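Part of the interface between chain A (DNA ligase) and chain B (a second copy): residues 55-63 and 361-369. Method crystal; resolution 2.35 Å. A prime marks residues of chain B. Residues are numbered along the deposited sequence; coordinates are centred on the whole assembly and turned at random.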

# COMPACT_ATOMS: atom_id res chain seq x y z
N PRO A 55 16.71 -14.45 -14.21
CA PRO A 55 17.16 -13.32 -13.41
C PRO A 55 16.21 -12.10 -13.52
O PRO A 55 15.46 -11.99 -14.49
CB PRO A 55 18.55 -13.03 -14.00
CG PRO A 55 18.42 -13.38 -15.41
CD PRO A 55 17.45 -14.54 -15.48
N HIS A 56 16.24 -11.25 -12.50
CA HIS A 56 15.33 -10.11 -12.38
C HIS A 56 15.62 -9.09 -13.47
O HIS A 56 16.78 -8.72 -13.67
CB HIS A 56 15.45 -9.47 -10.97
CG HIS A 56 14.96 -10.35 -9.85
ND1 HIS A 56 13.64 -10.75 -9.72
CD2 HIS A 56 15.62 -10.93 -8.81
CE1 HIS A 56 13.51 -11.54 -8.67
NE2 HIS A 56 14.70 -11.66 -8.09
N ILE A 57 14.60 -8.62 -14.18
CA ILE A 57 14.78 -7.48 -15.09
C ILE A 57 14.35 -6.17 -14.40
O ILE A 57 13.25 -6.06 -13.92
CB ILE A 57 13.95 -7.65 -16.38
CG1 ILE A 57 14.12 -9.07 -16.92
CG2 ILE A 57 14.27 -6.52 -17.37
CD1 ILE A 57 13.54 -9.31 -18.33
N GLY A 58 15.21 -5.18 -14.36
CA GLY A 58 14.82 -3.88 -13.85
C GLY A 58 13.84 -3.13 -14.77
O GLY A 58 13.70 -3.43 -15.97
N ARG A 59 13.17 -2.17 -14.16
CA ARG A 59 12.14 -1.39 -14.77
C ARG A 59 12.67 0.02 -14.86
O ARG A 59 13.16 0.53 -13.88
CB ARG A 59 10.90 -1.44 -13.84
CG ARG A 59 9.52 -1.34 -14.53
CD ARG A 59 8.31 -1.72 -13.62
NE ARG A 59 7.68 -3.05 -13.87
CZ ARG A 59 7.72 -4.08 -13.00
NH1 ARG A 59 7.11 -5.22 -13.30
NH2 ARG A 59 8.37 -4.01 -11.81
N ILE A 60 12.59 0.64 -16.03
CA ILE A 60 12.72 2.08 -16.13
C ILE A 60 11.33 2.71 -16.15
O ILE A 60 10.35 2.14 -16.71
CB ILE A 60 13.51 2.61 -17.38
CG1 ILE A 60 13.07 1.94 -18.67
CG2 ILE A 60 14.96 2.42 -17.20
CD1 ILE A 60 13.87 2.37 -19.95
N PHE A 61 11.27 3.91 -15.57
CA PHE A 61 10.01 4.66 -15.43
C PHE A 61 9.95 5.80 -16.43
O PHE A 61 8.85 6.29 -16.74
CB PHE A 61 9.88 5.23 -14.02
CG PHE A 61 9.51 4.21 -12.95
CD1 PHE A 61 10.24 3.02 -12.77
CD2 PHE A 61 8.46 4.48 -12.06
CE1 PHE A 61 9.88 2.09 -11.76
CE2 PHE A 61 8.09 3.58 -11.05
CZ PHE A 61 8.81 2.37 -10.90
N LEU A 62 11.11 6.25 -16.92
CA LEU A 62 11.16 7.33 -17.93
C LEU A 62 11.73 6.67 -19.14
O LEU A 62 12.77 6.03 -19.08
CB LEU A 62 12.03 8.51 -17.48
CG LEU A 62 11.37 9.48 -16.50
CD1 LEU A 62 12.32 10.59 -15.99
CD2 LEU A 62 10.14 10.12 -17.13
N LEU A 63 10.99 6.70 -20.23
CA LEU A 63 11.41 5.94 -21.40
C LEU A 63 12.68 6.59 -21.97
O LEU A 63 13.70 5.94 -22.17
CB LEU A 63 10.28 5.87 -22.44
CG LEU A 63 10.43 5.08 -23.72
CD1 LEU A 63 10.93 3.66 -23.50
CD2 LEU A 63 9.03 5.05 -24.39
N HIS B 361 16.51 9.26 -8.49
CA HIS B 361 16.98 8.08 -9.15
C HIS B 361 16.09 7.77 -10.38
O HIS B 361 16.60 7.55 -11.46
CB HIS B 361 16.96 6.94 -8.14
CG HIS B 361 17.40 5.63 -8.71
ND1 HIS B 361 18.71 5.34 -9.01
CD2 HIS B 361 16.69 4.51 -9.02
CE1 HIS B 361 18.80 4.11 -9.48
NE2 HIS B 361 17.59 3.59 -9.50
N LEU B 362 14.78 7.79 -10.20
CA LEU B 362 13.86 7.57 -11.32
C LEU B 362 13.98 8.65 -12.41
O LEU B 362 14.13 8.29 -13.59
CB LEU B 362 12.41 7.45 -10.83
CG LEU B 362 12.08 6.28 -9.90
CD1 LEU B 362 10.60 6.28 -9.67
CD2 LEU B 362 12.56 4.92 -10.41
N LEU B 363 13.99 9.92 -12.02
CA LEU B 363 14.04 11.06 -12.99
C LEU B 363 15.29 11.11 -13.83
O LEU B 363 15.30 11.68 -14.92
CB LEU B 363 13.83 12.43 -12.31
CG LEU B 363 12.38 12.58 -11.83
CD1 LEU B 363 12.31 13.62 -10.73
CD2 LEU B 363 11.32 12.86 -12.97
N SER B 364 16.34 10.50 -13.33
CA SER B 364 17.60 10.55 -14.04
C SER B 364 17.75 9.33 -14.94
O SER B 364 18.75 9.19 -15.62
CB SER B 364 18.74 10.61 -13.02
OG SER B 364 19.00 9.29 -12.53
N GLY B 365 16.76 8.45 -14.92
CA GLY B 365 16.71 7.30 -15.81
C GLY B 365 17.13 6.00 -15.14
O GLY B 365 17.51 5.08 -15.83
N GLY B 366 17.05 5.94 -13.81
CA GLY B 366 17.50 4.78 -13.06
C GLY B 366 16.59 3.58 -13.24
O GLY B 366 15.46 3.69 -13.73
N ILE B 367 17.08 2.43 -12.80
CA ILE B 367 16.36 1.19 -12.81
C ILE B 367 15.89 0.84 -11.38
O ILE B 367 16.59 1.10 -10.43
CB ILE B 367 17.32 0.11 -13.37
CG1 ILE B 367 16.82 -0.45 -14.69
CG2 ILE B 367 17.66 -0.97 -12.34
CD1 ILE B 367 17.91 -1.35 -15.41
N VAL B 368 14.72 0.24 -11.24
CA VAL B 368 14.19 -0.21 -9.96
C VAL B 368 13.68 -1.65 -10.17
O VAL B 368 13.19 -1.98 -11.25
CB VAL B 368 13.02 0.70 -9.49
CG1 VAL B 368 12.29 0.06 -8.35
CG2 VAL B 368 13.53 2.09 -9.10
N TYR B 369 13.76 -2.51 -9.15
CA TYR B 369 13.39 -3.92 -9.32
C TYR B 369 12.00 -4.31 -8.82
O TYR B 369 11.48 -3.67 -7.92
CB TYR B 369 14.47 -4.79 -8.71
CG TYR B 369 15.73 -4.74 -9.55
CD1 TYR B 369 15.88 -5.56 -10.66
CD2 TYR B 369 16.75 -3.85 -9.25
CE1 TYR B 369 17.00 -5.49 -11.43
CE2 TYR B 369 17.88 -3.77 -10.02
CZ TYR B 369 18.00 -4.58 -11.11
OH TYR B 369 19.15 -4.51 -11.87
O HOH W 1 13.57 5.58 -14.77

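The two stretches meet along a short antiparallel pairing, flanked by a tyrosine ring at one end and by the end of a helix at the other. Together they bury 602 Å² of surface. The pairing is centred on Arg59 and Val368′, whose backbones exchange two hydrogen bonds: Arg59 N donates to Val368′ O (2.9 Å) and Val368′ N donates back to Arg59 O (3.1 Å), both nearly straight. Arg59 O also receives a CA-H...O contact from Ile367′ CA at 3.4 Å, so this one carbonyl engages two consecutive residues of the partner strand.

Next to this pair, Gly58 carries no side chain and leaves a hollow. A CB in ideal position there would lie 2.9 Å from Ile367′ CG1, a clash, and 3.4 Å from Tyr369′ CE1. The hollow left by the glycine is filled from the other copy: the Tyr369′ ring brings CE1 to 3.4 Å from Gly58 N, and Ile367′ CG1 comes within 4.0 Å of Gly58 C. The tyrosine sets off sideways from its backbone, but its ring swings back to lie along the chain from His56 to Gly58. His56 O approaches the ring edge, 3.9 Å from Tyr369′ CE1, and His56 CB sits 3.9 Å from Tyr369′ CD1. The imidazole itself leads away from the contact, and its NE2 is hydrogen-bonded elsewhere in the structure.

Ile60 and Ile367′ project to the same face of the pairing, where Ile60 CG2 meets Ile367′ CG1 at 4.2 Å. The same methyl, Ile60 CG2, rests 3.7 Å from Gly366′ O, packing against backbone where the partner chain has just left its helix.

Phe61 is a large bump on chain A, and Leu62 is its equal in buried area. Leu362′ covers one face of the Phe61 ring, with Leu362′ CD1 4.0 Å from the Phe61 ring centroid and 23° off the normal, a CH-pi contact whose closest atom pair is Phe61 CD2 to Leu362′ CD1 at 3.7 Å. Val368′ approaches the ring obliquely, with Val368′ CB 4.1 Å from Phe61 CE1. The phenyl group thus bridges the helix and the strand of the other copy. Beyond it, Leu62 reaches the end of the helix: its CD1 lies 3.3 Å from Leu363′ O and 3.9 Å from Leu363′ CD2.

The turn that joins these two partner surfaces is tightly built. Gly365′ has positive phi and closes the helix in a Schellman motif, with Gly366′ N bonded to His361′ O (2.9 Å) and Gly365′ N to Leu362′ O (3.0 Å). A CB on Gly366′ would clash with His361′ NE2, which itself donates to Ile367′ O at 2.8 Å and ties helix to strand. Water 1 bridges the two copies, accepting from Phe61 N (3.0 Å to the water O) and donating to Leu362′ O (3.0 Å) and Gly366′ O (2.9 Å).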